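Local coordinates for chlamydomonas reinhardtii THB1 (Chlamydomonas reinhardtii, PDB 6CII), which binds one heme per subunit as a group I truncated hemoglobin and probably binds oxygen at the heme, at residues A[44-47]-A[48-52]; A[51-54]-A[55-58]. All coordinates share one frame; numbering follows the deposited sequence.

Contact 1. Residues A[44-47]-A[48-52]; sequences VDMK and KQRRK. With HEM (protoporphyrin IX containing Fe), chain B.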
loop_
_atom_site.group_PDB
_atom_site.type_symbol
_atom_site.label_atom_id
_atom_site.label_comp_id
_atom_site.label_asym_id
_atom_site.label_seq_id
_atom_site.Cartn_x
_atom_site.Cartn_y
_atom_site.Cartn_z
ATOM N N VAL A 44 1.037 -15.313 -6.078
ATOM C CA VAL A 44 1.673 -14.732 -4.890
ATOM C C VAL A 44 1.004 -15.290 -3.635
ATOM O O VAL A 44 -0.212 -15.424 -3.580
ATOM C CB VAL A 44 1.580 -13.196 -4.941
ATOM C CG1 VAL A 44 2.025 -12.558 -3.640
ATOM C CG2 VAL A 44 2.436 -12.658 -6.081
ATOM N N ASP A 45 1.808 -15.605 -2.618
ATOM C CA ASP A 45 1.244 -15.992 -1.327
ATOM C C ASP A 45 0.617 -14.747 -0.711
ATOM O O ASP A 45 1.321 -13.851 -0.234
ATOM C CB ASP A 45 2.328 -16.574 -0.430
ATOM C CG ASP A 45 1.778 -17.103 0.879
ATOM O OD1 ASP A 45 0.847 -16.476 1.420
ATOM O OD2 ASP A 45 2.284 -18.148 1.359
ATOM N N MET A 46 -0.704 -14.655 -0.764
ATOM C CA MET A 46 -1.338 -13.407 -0.369
ATOM C C MET A 46 -1.388 -13.236 1.142
ATOM O O MET A 46 -1.593 -12.109 1.606
ATOM C CB MET A 46 -2.745 -13.326 -0.963
ATOM C CG MET A 46 -2.773 -13.201 -2.498
ATOM S SD MET A 46 -1.785 -11.851 -3.117
ATOM C CE MET A 46 -2.741 -10.464 -2.509
ATOM N N LYS A 47 -1.209 -14.312 1.915
ATOM C CA LYS A 47 -1.086 -14.150 3.363
ATOM C C LYS A 47 0.218 -13.440 3.692
ATOM O O LYS A 47 0.236 -12.471 4.456
ATOM C CB LYS A 47 -1.162 -15.516 4.046
ATOM C CG LYS A 47 -1.044 -15.488 5.555
ATOM C CD LYS A 47 -1.348 -16.880 6.089
ATOM C CE LYS A 47 -1.303 -16.959 7.598
ATOM N NZ LYS A 47 -1.755 -18.316 8.058
ATOM N N LYS A 48 1.308 -13.885 3.081
ATOM C CA LYS A 48 2.591 -13.241 3.307
ATOM C C LYS A 48 2.598 -11.831 2.730
ATOM O O LYS A 48 3.173 -10.915 3.330
ATOM C CB LYS A 48 3.706 -14.089 2.703
ATOM C CG LYS A 48 3.834 -15.505 3.306
ATOM C CD LYS A 48 5.018 -16.249 2.646
ATOM C CE LYS A 48 5.187 -17.633 3.211
ATOM N NZ LYS A 48 6.424 -18.244 2.664
ATOM N N GLN A 49 1.955 -11.639 1.577
ATOM C CA GLN A 49 1.954 -10.321 0.946
ATOM C C GLN A 49 1.186 -9.309 1.786
ATOM O O GLN A 49 1.603 -8.154 1.901
ATOM C CB GLN A 49 1.365 -10.404 -0.458
ATOM C CG GLN A 49 1.316 -9.031 -1.155
ATOM C CD GLN A 49 2.702 -8.416 -1.344
ATOM O OE1 GLN A 49 3.726 -9.128 -1.419
ATOM N NE2 GLN A 49 2.752 -7.093 -1.415
ATOM N N ARG A 50 0.063 -9.723 2.375
ATOM C CA ARG A 50 -0.643 -8.837 3.294
ATOM C C ARG A 50 0.257 -8.409 4.440
ATOM O O ARG A 50 0.293 -7.234 4.803
ATOM C CB ARG A 50 -1.890 -9.516 3.873
ATOM C CG ARG A 50 -3.047 -9.677 2.898
ATOM C CD ARG A 50 -4.195 -10.548 3.559
ATOM N NE ARG A 50 -5.461 -10.136 2.982
ATOM C CZ ARG A 50 -5.886 -10.504 1.783
ATOM N NH1 ARG A 50 -5.156 -11.353 1.055
ATOM N NH2 ARG A 50 -7.047 -10.034 1.316
ATOM N N ARG A 51 0.962 -9.363 5.047
ATOM C CA ARG A 51 1.852 -9.004 6.147
ATOM C C ARG A 51 2.919 -8.013 5.686
ATOM O O ARG A 51 3.243 -7.064 6.408
ATOM C CB ARG A 51 2.499 -10.259 6.750
ATOM C CG ARG A 51 3.662 -9.933 7.673
ATOM C CD ARG A 51 4.205 -11.166 8.381
ATOM N NE ARG A 51 3.248 -11.688 9.353
ATOM C CZ ARG A 51 3.066 -11.178 10.569
ATOM N NH1 ARG A 51 3.773 -10.129 10.961
ATOM N NH2 ARG A 51 2.175 -11.716 11.390
ATOM N N LYS A 52 3.475 -8.213 4.485
ATOM C CA LYS A 52 4.492 -7.287 4.008
ATOM C C LYS A 52 3.910 -5.906 3.788
ATOM O O LYS A 52 4.549 -4.897 4.112
ATOM C CB LYS A 52 5.106 -7.802 2.715
ATOM C CG LYS A 52 5.988 -9.017 2.934
ATOM C CD LYS A 52 6.375 -9.531 1.564
ATOM C CE LYS A 52 7.489 -10.537 1.576
ATOM N NZ LYS A 52 7.713 -10.923 0.148
HETATM C CHA HEM B . 5.436 -6.529 -3.610
HETATM C CHB HEM B . 4.359 -2.071 -1.904
HETATM C CHC HEM B . 2.447 -0.913 -6.301
HETATM C CHD HEM B . 2.680 -5.687 -7.572
HETATM C C1A HEM B . 5.319 -5.408 -2.823
HETATM C C2A HEM B . 5.790 -5.318 -1.462
HETATM C C3A HEM B . 5.486 -4.108 -0.999
HETATM C C4A HEM B . 4.801 -3.368 -2.017
HETATM C CMA HEM B . 5.766 -3.509 0.397
HETATM C CAA HEM B . 6.532 -6.473 -0.747
HETATM C CBA HEM B . 8.019 -6.355 -1.113
HETATM C CGA HEM B . 8.824 -7.317 -0.289
HETATM O O1A HEM B . 9.239 -6.918 0.825
HETATM O O2A HEM B . 9.025 -8.474 -0.738
HETATM C C1B HEM B . 3.735 -1.417 -2.954
HETATM C C2B HEM B . 3.194 -0.091 -2.860
HETATM C C3B HEM B . 2.664 0.247 -4.037
HETATM C C4B HEM B . 2.840 -0.863 -4.960
HETATM C CMB HEM B . 3.246 0.775 -1.585
HETATM C CAB HEM B . 2.000 1.613 -4.291
HETATM C CBB HEM B . 1.075 1.796 -5.226
HETATM C C1C HEM B . 2.357 -2.113 -6.988
HETATM C C2C HEM B . 1.824 -2.288 -8.326
HETATM C C3C HEM B . 1.906 -3.592 -8.659
HETATM C C4C HEM B . 2.462 -4.317 -7.542
HETATM C CMC HEM B . 1.312 -1.101 -9.179
HETATM C CAC HEM B . 1.465 -4.317 -9.961
HETATM C CBC HEM B . 0.278 -4.020 -10.467
HETATM C C1D HEM B . 3.413 -6.284 -6.551
HETATM C C2D HEM B . 3.680 -7.691 -6.519
HETATM C C3D HEM B . 4.444 -7.957 -5.437
HETATM C C4D HEM B . 4.694 -6.717 -4.755
HETATM C CMD HEM B . 3.143 -8.701 -7.559
HETATM C CAD HEM B . 4.956 -9.346 -5.015
HETATM C CBD HEM B . 6.146 -9.734 -5.894
HETATM C CGD HEM B . 6.632 -11.114 -5.502
HETATM O O1D HEM B . 6.797 -11.969 -6.408
HETATM O O2D HEM B . 6.859 -11.351 -4.287
HETATM N NA HEM B . 4.730 -4.188 -3.117
HETATM N NB HEM B . 3.489 -1.871 -4.257
HETATM N NC HEM B . 2.775 -3.378 -6.549
HETATM N ND HEM B . 4.045 -5.708 -5.447
HETATM FE FE HEM B . 3.780 -3.805 -4.822
#
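Asp45 is the N-cap of helix 46-60, and its carboxylate reaches forward over the first turn to Lys48. The capping bond from Lys48 N to Asp45 OD1 is 3.1 Å long and nearly straight (169°), although the amide meets the oxygen from above the carboxylate plane; Lys47 N adds a weak bond to the same OD1. With CG of Asp45 opposite its own N (chi1 -175°), the carboxylate is held over the amides of the first turn. Main-chain bonds then take over: Gln49 N to Asp45 O at 2.9 Å, followed by Arg50 N to Met46 O and Arg51 N to Lys47 O.

Charge and aliphatic contact combine at Lys48, whose extended chain passes alongside the carboxylate, its CE 3.5 Å from Asp45 OD2. The ammonium lies beyond salt-bridge range, so any attraction is probably modest. The guanidinium of Arg50 presents its edge to Met46, NH1 standing 3.7 Å from Met46 CB, while its NE forms a salt bridge with Asp25.

On the heme side, CB of Gln49 packs 3.9 Å from Val44 CG1. A bend at chi2 (62°) brings NE2 of Gln49 to 3.4 Å from heme C1A, where it bonds to Tyr28 OH beside the bound cyanide. Lys52 runs extended to the heme edge and gives its NZ to propionate O2A at 2.9 Å; another structure of this protein has Lys52 bound to the heme, so the side chain can probably serve as a distal ligand when it is not at the propionate. With an alanine here, propionate oxygen O2A would probably lose this ammonium partner.

The opening turn rests on helix 16-33, where Met46 touches Tyr28 and Val32 and Arg50 also touches Tyr28.

Contact 2. Residues A[51-54]-A[55-58]; sequences RKQV and AFMT. With HEM (protoporphyrin IX containing Fe), chain B.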
loop_
_atom_site.group_PDB
_atom_site.type_symbol
_atom_site.label_atom_id
_atom_site.label_comp_id
_atom_site.label_asym_id
_atom_site.label_seq_id
_atom_site.Cartn_x
_atom_site.Cartn_y
_atom_site.Cartn_z
ATOM N N ARG A 51 0.962 -9.363 5.047
ATOM C CA ARG A 51 1.852 -9.004 6.147
ATOM C C ARG A 51 2.919 -8.013 5.686
ATOM O O ARG A 51 3.243 -7.064 6.408
ATOM C CB ARG A 51 2.499 -10.259 6.750
ATOM C CG ARG A 51 3.662 -9.933 7.673
ATOM C CD ARG A 51 4.205 -11.166 8.381
ATOM N NE ARG A 51 3.248 -11.688 9.353
ATOM C CZ ARG A 51 3.066 -11.178 10.569
ATOM N NH1 ARG A 51 3.773 -10.129 10.961
ATOM N NH2 ARG A 51 2.175 -11.716 11.390
ATOM N N LYS A 52 3.475 -8.213 4.485
ATOM C CA LYS A 52 4.492 -7.287 4.008
ATOM C C LYS A 52 3.910 -5.906 3.788
ATOM O O LYS A 52 4.549 -4.897 4.112
ATOM C CB LYS A 52 5.106 -7.802 2.715
ATOM C CG LYS A 52 5.988 -9.017 2.934
ATOM C CD LYS A 52 6.375 -9.531 1.564
ATOM C CE LYS A 52 7.489 -10.537 1.576
ATOM N NZ LYS A 52 7.713 -10.923 0.148
ATOM N N GLN A 53 2.692 -5.840 3.245
ATOM C CA GLN A 53 2.110 -4.532 2.980
ATOM C C GLN A 53 1.760 -3.818 4.276
ATOM O O GLN A 53 1.955 -2.605 4.385
ATOM C CB GLN A 53 0.872 -4.684 2.071
ATOM C CG GLN A 53 0.330 -3.341 1.552
ATOM C CD GLN A 53 1.331 -2.621 0.653
ATOM O OE1 GLN A 53 2.085 -1.740 1.075
ATOM N NE2 GLN A 53 1.321 -2.989 -0.604
ATOM N N VAL A 54 1.242 -4.546 5.267
ATOM C CA VAL A 54 1.002 -3.926 6.562
ATOM C C VAL A 54 2.299 -3.334 7.101
ATOM O O VAL A 54 2.319 -2.193 7.575
ATOM C CB VAL A 54 0.382 -4.923 7.555
ATOM C CG1 VAL A 54 0.337 -4.293 8.954
ATOM C CG2 VAL A 54 -1.027 -5.295 7.103
ATOM N N ALA A 55 3.408 -4.088 7.005
ATOM C CA ALA A 55 4.671 -3.600 7.565
ATOM C C ALA A 55 5.132 -2.340 6.854
ATOM O O ALA A 55 5.587 -1.373 7.496
ATOM C CB ALA A 55 5.745 -4.701 7.489
ATOM N N PHE A 56 4.979 -2.308 5.529
ATOM C CA PHE A 56 5.407 -1.139 4.773
ATOM C C PHE A 56 4.547 0.063 5.098
ATOM O O PHE A 56 5.059 1.156 5.366
ATOM C CB PHE A 56 5.363 -1.396 3.270
ATOM C CG PHE A 56 5.763 -0.186 2.483
ATOM C CD1 PHE A 56 7.090 0.195 2.418
ATOM C CD2 PHE A 56 4.808 0.614 1.865
ATOM C CE1 PHE A 56 7.469 1.355 1.722
ATOM C CE2 PHE A 56 5.187 1.770 1.180
ATOM C CZ PHE A 56 6.510 2.124 1.114
ATOM N N MET A 57 3.224 -0.110 5.060
ATOM C CA MET A 57 2.327 1.007 5.325
ATOM C C MET A 57 2.508 1.525 6.744
ATOM O O MET A 57 2.481 2.739 6.984
ATOM C CB MET A 57 0.878 0.578 5.100
ATOM C CG MET A 57 0.586 0.195 3.676
ATOM S SD MET A 57 0.525 1.665 2.658
ATOM C CE MET A 57 0.144 0.972 1.049
ATOM N N THR A 58 2.687 0.610 7.693
ATOM C CA THR A 58 2.923 1.015 9.077
ATOM C C THR A 58 4.145 1.926 9.170
ATOM O O THR A 58 4.109 2.972 9.837
ATOM C CB THR A 58 3.111 -0.241 9.920
ATOM O OG1 THR A 58 1.902 -1.015 9.921
ATOM C CG2 THR A 58 3.464 0.129 11.346
HETATM C CHA HEM B . 5.436 -6.529 -3.610
HETATM C CHB HEM B . 4.359 -2.071 -1.904
HETATM C CHC HEM B . 2.447 -0.913 -6.301
HETATM C CHD HEM B . 2.680 -5.687 -7.572
HETATM C C1A HEM B . 5.319 -5.408 -2.823
HETATM C C2A HEM B . 5.790 -5.318 -1.462
HETATM C C3A HEM B . 5.486 -4.108 -0.999
HETATM C C4A HEM B . 4.801 -3.368 -2.017
HETATM C CMA HEM B . 5.766 -3.509 0.397
HETATM C CAA HEM B . 6.532 -6.473 -0.747
HETATM C CBA HEM B . 8.019 -6.355 -1.113
HETATM C CGA HEM B . 8.824 -7.317 -0.289
HETATM O O1A HEM B . 9.239 -6.918 0.825
HETATM O O2A HEM B . 9.025 -8.474 -0.738
HETATM C C1B HEM B . 3.735 -1.417 -2.954
HETATM C C2B HEM B . 3.194 -0.091 -2.860
HETATM C C3B HEM B . 2.664 0.247 -4.037
HETATM C C4B HEM B . 2.840 -0.863 -4.960
HETATM C CMB HEM B . 3.246 0.775 -1.585
HETATM C CAB HEM B . 2.000 1.613 -4.291
HETATM C CBB HEM B . 1.075 1.796 -5.226
HETATM C C1C HEM B . 2.357 -2.113 -6.988
HETATM C C2C HEM B . 1.824 -2.288 -8.326
HETATM C C3C HEM B . 1.906 -3.592 -8.659
HETATM C C4C HEM B . 2.462 -4.317 -7.542
HETATM C CMC HEM B . 1.312 -1.101 -9.179
HETATM C CAC HEM B . 1.465 -4.317 -9.961
HETATM C CBC HEM B . 0.278 -4.020 -10.467
HETATM C C1D HEM B . 3.413 -6.284 -6.551
HETATM C C2D HEM B . 3.680 -7.691 -6.519
HETATM C C3D HEM B . 4.444 -7.957 -5.437
HETATM C C4D HEM B . 4.694 -6.717 -4.755
HETATM C CMD HEM B . 3.143 -8.701 -7.559
HETATM C CAD HEM B . 4.956 -9.346 -5.015
HETATM C CBD HEM B . 6.146 -9.734 -5.894
HETATM C CGD HEM B . 6.632 -11.114 -5.502
HETATM O O1D HEM B . 6.797 -11.969 -6.408
HETATM O O2D HEM B . 6.859 -11.351 -4.287
HETATM N NA HEM B . 4.730 -4.188 -3.117
HETATM N NB HEM B . 3.489 -1.871 -4.257
HETATM N NC HEM B . 2.775 -3.378 -6.549
HETATM N ND HEM B . 4.045 -5.708 -5.447
HETATM FE FE HEM B . 3.780 -3.805 -4.822
#
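Four successive i to i+4 backbone bonds, from Ala55 N to Arg51 O through Thr58 N to Val54 O, define an unbroken helix, with Met57 N to Gln53 O the straightest of them at 173°. Val54 O takes a second donor, Thr58 OG1 at 2.7 Å, which arrives from the face of the carbonyl plane opposite the amide. Thr58 has OG1 beside its backbone N (chi1 -64°), a placement that turns the hydroxyl back onto the preceding turn and fixes its rotation.

Gln53 bends at chi2 (64°), bringing NE2 to within 3.4 Å of heme CHB on the distal side, where it bonds to Tyr28 OH and the amide touches cyanide. Its OE1 is buried with no polar partner in the model, its surroundings including the Phe56 ring and the side chain of Met57, which has two conformers. Phe56 borders the heme edge with CB 3.6 Å from methyl CMA and CE2 3.5 Å from methyl CMB, and its ring meets Tyr67 edge-to-face.

Helix 16-33 packs alongside: Gln53 and Val54 both touch Val24, Val54 also reaches Glu21, and Met57 packs on Val20.

Overall arrangement
Following the chain, the loop after helix 38-41 leads into contact 1, where residues 44-52 cap and start helix 46-60; contact 2, residues 51-58, continues the same helix toward its C-terminal end. Neither closes a long loop, since each joins consecutive segments, and neither encloses the other: they overlap at Arg51 and Lys52, their centres 10 Å apart. Contact 1 lies nearer the surface and contact 2 deeper, beside the heme methyls; the shared Lys52 brings both to a propionate. Two glutamines one turn apart share Tyr28, so together the contacts join helix 16-33 to the distal side of the heme in this 2-on-2 globin fold.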